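Local coordinates for positive phenol-degradative gene regulator (Ralstonia sp. E2, PDB 5FRY), which senses phenols through the N-terminal domain covered here and activates phenol-degradation genes, the whole protein probably also binding ATP and DNA, at residues A[100-105]-A[152-157]; A[117-122]-A[163-168]. All blocks are in the same frame, centred on the assembly; numbering follows the deposited sequence.

Contact 1 of 2, residues A[100-105]-A[152-157]; sequences CLHTIE and WMQIGY. With ERH (3,4-dimethylphenol), chain D.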
# COMPACT_ATOMS: atom_id res chain seq x y z
N CYS A 100 -7.20 -15.52 6.20
CA CYS A 100 -8.03 -14.56 6.88
C CYS A 100 -7.40 -13.17 6.84
O CYS A 100 -8.02 -12.22 6.41
CB CYS A 100 -8.26 -14.97 8.31
SG CYS A 100 -9.40 -16.37 8.62
N LEU A 101 -6.16 -13.06 7.25
CA LEU A 101 -5.49 -11.78 7.25
C LEU A 101 -5.45 -11.18 5.86
O LEU A 101 -5.69 -10.02 5.70
CB LEU A 101 -4.12 -11.88 7.86
CG LEU A 101 -4.02 -11.88 9.36
CD1 LEU A 101 -2.73 -12.46 9.90
CD2 LEU A 101 -4.23 -10.47 9.87
N HIS A 102 -5.16 -12.00 4.85
CA HIS A 102 -5.12 -11.54 3.47
C HIS A 102 -6.45 -10.89 3.08
O HIS A 102 -6.48 -9.91 2.34
CB HIS A 102 -4.80 -12.69 2.52
CG HIS A 102 -3.79 -12.35 1.48
ND1 HIS A 102 -3.36 -13.25 0.53
CD2 HIS A 102 -3.11 -11.20 1.23
CE1 HIS A 102 -2.47 -12.67 -0.26
NE2 HIS A 102 -2.30 -11.43 0.15
N THR A 103 -7.55 -11.46 3.58
CA THR A 103 -8.86 -10.95 3.31
C THR A 103 -9.12 -9.66 4.04
O THR A 103 -9.54 -8.71 3.43
CB THR A 103 -9.94 -11.99 3.62
OG1 THR A 103 -9.61 -13.22 3.00
CG2 THR A 103 -11.26 -11.58 3.08
N ILE A 104 -8.80 -9.61 5.33
CA ILE A 104 -9.02 -8.41 6.12
C ILE A 104 -8.31 -7.23 5.51
O ILE A 104 -8.80 -6.10 5.56
CB ILE A 104 -8.53 -8.59 7.57
CG1 ILE A 104 -9.45 -9.57 8.31
CG2 ILE A 104 -8.48 -7.24 8.29
CD1 ILE A 104 -8.89 -10.08 9.65
N GLU A 105 -7.17 -7.51 4.89
CA GLU A 105 -6.33 -6.50 4.27
C GLU A 105 -6.87 -6.08 2.90
O GLU A 105 -6.30 -5.22 2.24
CB GLU A 105 -4.88 -7.01 4.17
CG GLU A 105 -4.20 -7.03 5.53
CD GLU A 105 -2.97 -7.90 5.63
OE1 GLU A 105 -2.35 -8.31 4.61
OE2 GLU A 105 -2.63 -8.22 6.78
N TRP A 152 1.58 -11.42 -8.16
CA TRP A 152 2.92 -11.52 -7.59
C TRP A 152 3.05 -11.27 -6.07
O TRP A 152 3.64 -12.10 -5.36
CB TRP A 152 3.85 -10.55 -8.32
CG TRP A 152 3.82 -10.72 -9.82
CD1 TRP A 152 3.52 -11.86 -10.51
CD2 TRP A 152 4.08 -9.71 -10.81
NE1 TRP A 152 3.59 -11.63 -11.87
CE2 TRP A 152 3.93 -10.32 -12.07
CE3 TRP A 152 4.43 -8.36 -10.74
CZ2 TRP A 152 4.12 -9.61 -13.26
CZ3 TRP A 152 4.61 -7.66 -11.93
CH2 TRP A 152 4.46 -8.29 -13.17
N MET A 153 2.55 -10.12 -5.60
CA MET A 153 2.55 -9.79 -4.18
C MET A 153 1.65 -10.72 -3.41
O MET A 153 1.94 -11.02 -2.24
CB MET A 153 2.11 -8.35 -3.94
CG MET A 153 2.43 -7.76 -2.56
SD MET A 153 1.67 -6.11 -2.42
CE MET A 153 1.56 -5.68 -4.12
N GLN A 154 0.55 -11.16 -4.02
CA GLN A 154 -0.34 -12.09 -3.33
C GLN A 154 0.36 -13.41 -3.11
O GLN A 154 0.23 -14.01 -2.05
CB GLN A 154 -1.62 -12.32 -4.12
CG GLN A 154 -2.55 -11.11 -4.02
CD GLN A 154 -3.73 -11.21 -4.93
OE1 GLN A 154 -4.34 -10.20 -5.27
NE2 GLN A 154 -4.09 -12.44 -5.32
N ILE A 155 1.10 -13.85 -4.13
CA ILE A 155 1.89 -15.10 -4.02
C ILE A 155 3.03 -14.99 -3.01
O ILE A 155 3.22 -15.88 -2.18
CB ILE A 155 2.49 -15.50 -5.39
CG1 ILE A 155 1.40 -16.11 -6.28
CG2 ILE A 155 3.66 -16.45 -5.20
CD1 ILE A 155 0.85 -17.41 -5.74
N GLY A 156 3.80 -13.91 -3.10
CA GLY A 156 4.88 -13.66 -2.15
C GLY A 156 4.38 -13.77 -0.72
O GLY A 156 5.04 -14.35 0.16
N TYR A 157 3.19 -13.24 -0.51
CA TYR A 157 2.55 -13.22 0.79
C TYR A 157 2.28 -14.64 1.29
O TYR A 157 2.64 -14.98 2.43
CB TYR A 157 1.28 -12.39 0.75
CG TYR A 157 0.54 -12.35 2.07
CD1 TYR A 157 -0.14 -13.48 2.54
CD2 TYR A 157 0.57 -11.21 2.86
CE1 TYR A 157 -0.80 -13.46 3.75
CE2 TYR A 157 -0.10 -11.18 4.07
CZ TYR A 157 -0.79 -12.31 4.50
OH TYR A 157 -1.47 -12.30 5.70
O01 ERH D . -3.58 -15.42 0.50
C02 ERH D . -2.94 -19.07 1.24
C03 ERH D . -1.51 -17.65 2.68
C04 ERH D . -2.00 -19.00 2.20
C05 ERH D . -3.50 -17.80 0.64
C06 ERH D . -2.01 -16.52 2.15
C07 ERH D . -3.06 -16.60 1.06
C08 ERH D . -3.44 -20.41 0.76
C09 ERH D . -0.45 -17.58 3.76
O HOH W 1 -0.40 -9.86 -0.43

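Contact 2 of 2, residues A[117-122]-A[163-168]; sequences INIAAG and SALMGK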
# COMPACT_ATOMS: atom_id res chain seq x y z
N ILE A 117 -1.29 -30.12 6.66
CA ILE A 117 -0.20 -29.42 7.32
C ILE A 117 0.13 -30.05 8.68
O ILE A 117 -0.76 -30.30 9.49
CB ILE A 117 -0.54 -27.90 7.50
CG1 ILE A 117 0.69 -27.12 7.99
CG2 ILE A 117 -1.74 -27.70 8.41
CD1 ILE A 117 0.38 -25.76 8.57
N ASN A 118 1.41 -30.38 8.87
CA ASN A 118 1.96 -30.67 10.19
C ASN A 118 3.28 -29.94 10.35
O ASN A 118 4.25 -30.22 9.63
CB ASN A 118 2.17 -32.17 10.40
CG ASN A 118 2.47 -32.50 11.87
OD1 ASN A 118 3.58 -32.26 12.36
ND2 ASN A 118 1.48 -33.04 12.57
N ILE A 119 3.31 -29.00 11.29
CA ILE A 119 4.44 -28.09 11.43
C ILE A 119 5.62 -28.83 12.02
O ILE A 119 6.74 -28.78 11.49
CB ILE A 119 4.06 -26.87 12.30
CG1 ILE A 119 3.04 -26.00 11.55
CG2 ILE A 119 5.30 -26.09 12.71
CD1 ILE A 119 2.45 -24.88 12.38
N ALA A 120 5.37 -29.54 13.11
CA ALA A 120 6.37 -30.38 13.74
C ALA A 120 7.06 -31.32 12.74
O ALA A 120 8.26 -31.56 12.84
CB ALA A 120 5.74 -31.19 14.87
N ALA A 121 6.30 -31.81 11.76
CA ALA A 121 6.77 -32.89 10.90
C ALA A 121 7.30 -32.38 9.56
O ALA A 121 7.86 -33.14 8.77
CB ALA A 121 5.65 -33.92 10.67
N GLY A 122 7.09 -31.10 9.29
CA GLY A 122 7.64 -30.48 8.10
C GLY A 122 6.83 -30.79 6.86
O GLY A 122 7.32 -30.64 5.75
N SER A 163 5.82 -20.07 5.01
CA SER A 163 7.22 -20.36 5.35
C SER A 163 7.55 -19.98 6.79
O SER A 163 8.22 -20.74 7.47
CB SER A 163 8.16 -19.65 4.39
OG SER A 163 8.07 -20.24 3.11
N ALA A 164 7.09 -18.82 7.25
CA ALA A 164 7.45 -18.39 8.61
C ALA A 164 6.76 -19.26 9.64
O ALA A 164 7.34 -19.63 10.68
CB ALA A 164 7.10 -16.92 8.79
N LEU A 165 5.54 -19.65 9.32
CA LEU A 165 4.75 -20.52 10.15
C LEU A 165 5.39 -21.91 10.24
O LEU A 165 5.42 -22.50 11.32
CB LEU A 165 3.31 -20.61 9.59
CG LEU A 165 2.41 -21.68 10.22
CD1 LEU A 165 2.09 -21.34 11.67
CD2 LEU A 165 1.12 -21.84 9.41
N MET A 166 5.95 -22.40 9.13
CA MET A 166 6.60 -23.73 9.09
C MET A 166 8.07 -23.75 9.54
O MET A 166 8.59 -24.81 9.89
CB MET A 166 6.52 -24.31 7.68
CG MET A 166 5.12 -24.60 7.13
SD MET A 166 4.31 -26.04 7.86
CE MET A 166 5.60 -27.30 7.67
N GLY A 167 8.74 -22.63 9.49
CA GLY A 167 10.16 -22.62 9.73
C GLY A 167 10.86 -23.38 8.64
O GLY A 167 11.88 -23.94 8.83
N LYS A 168 10.27 -23.33 7.46
CA LYS A 168 10.68 -24.10 6.33
C LYS A 168 10.23 -23.37 5.06
O LYS A 168 9.20 -22.79 5.03
CB LYS A 168 9.97 -25.43 6.49
CG LYS A 168 10.38 -26.60 5.68
CD LYS A 168 11.06 -27.58 6.56
CE LYS A 168 10.99 -28.99 6.07
NZ LYS A 168 11.29 -29.88 7.21

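Contact 1 of 2, residues A[100-105]-A[152-157]
His102 NE2 is hydrogen bonded to an ordered water at 2.5 Å. The same water donates to Met153 O at 3.2 Å, so it bridges the imidazole to the backbone of helix 152-166. It lies at the ring edge, in the imidazole plane. The direct contact is a face-to-face stack of the His102 and Tyr157 rings, with centroids 3.9 Å apart and planes at 11°. The overlap is well matched: Tyr157 CD1 sits over the centre of the imidazole and His102 CD2 over the centre of the phenol ring. The two side chains come from facing helices and slide past each other in opposite directions. With CG anti to the backbone N (chi1 179°), the Tyr157 ring starts out toward the imidazole. His102 CE1 also meets Gln154 O edge-on at 3.5 Å.

Beyond the stack, Tyr157 reaches the other helix. Its OH packs on Leu101 CB at 3.4 Å and is hydrogen bonded to Asp78 of helix 60-84. Glu105 OE1 lies obliquely to the phenol ring, 3.7 Å from Tyr157 CE2. Glu105 OE2 is close to the like-charged Asp78 carboxylate, which may raise the proton affinity of one of the two acids. The backbone of Glu105 bonds to the second subunit.

The short segment axes come no closer than 11.9 Å, and the stacked rings span much of that distance between these roughly antiparallel helices. 3,4-Dimethylphenol reaches both stacked residues. Its C06 is 3.6 Å from Tyr157 CD1, at the edge of that ring. Its O01 points at His102 ND1, but the modelled separation is too short to be trusted. The stacked pair is thus one wall of the buried phenol-binding pocket of this sensory domain.

Contact 2 of 2, residues A[117-122]-A[163-168]
Ile119 and Leu165 meet methyl to methyl, with Ile119 CD1 3.6 Å from Leu165 CD1. The two side chains cross at about a right angle. Leu165 CG, anti to its backbone N (chi1 170°), is set 3.9 Å from Ile119 CD1, and it carries both methyls to the isoleucines. The second methyl, CD2, reaches Ile117 CD1 at 4.1 Å.

Met166 makes the other half of the tight part. Its chain is bent at chi2 and chi3. The sulphur SD touches Ile117 CG1 at 3.8 Å and Ile119 CG1 at 3.9 Å. The terminal methyl CE goes on past them to the turn. There it lies 3.8 Å from Asn118 O and equally close to Gly122 C. SD packs on side chains, CE on the backbone of the turn, by van der Waals contact.

The turn itself is a type I beta turn from Ile119 to Gly122, joining strand 109-118 to strand 123-131. Gly122 N bonds to Ile119 O, and weak bonds to Asn118 O and OD1 add to it. Gly122 has positive phi, as does Gly167 just after the helix end.

The outer side is looser. Lys168 is exposed and lies across Gly122, where its NZ comes within 3.8 Å of Gly122 CA. This is a touch of an exposed chain on a glycine backbone, and no polar bond joins the two. Ala120 and Ala121 point away from the helix and are exposed.

On the buried side, helix 91-95 completes the packing. Ile117 and Leu165 both lean on Leu95, and Leu165 also touches Met94. Asp91 accepts a hydrogen bond from Ile119 N. The C-terminal end of helix 152-166 thus meets helix 91-95 and the turn end of strand 109-118, at the hairpin that leads into strand 123-131.

Contacts 1 and 2 both use helix 152-166. Contact 1 takes its first turns and contact 2 its C-terminal end. Their centres are 19 Å apart and their nearest atoms about 7 Å, so they do not touch. The partner segments also follow each other, since helix 97-104 leads into strand 109-118. The centre of contact 1 lies about 3 Å from the centre of the chain, and the contact contributes His102 and Tyr157 to the pocket. The centre of contact 2 lies about 17 Å from that point, yet the Leu165 side chain is about 7 Å from the bound 3,4-dimethylphenol. At the other end, the side chain of Gln154 in contact 1 is about 5 Å from the zinc ion.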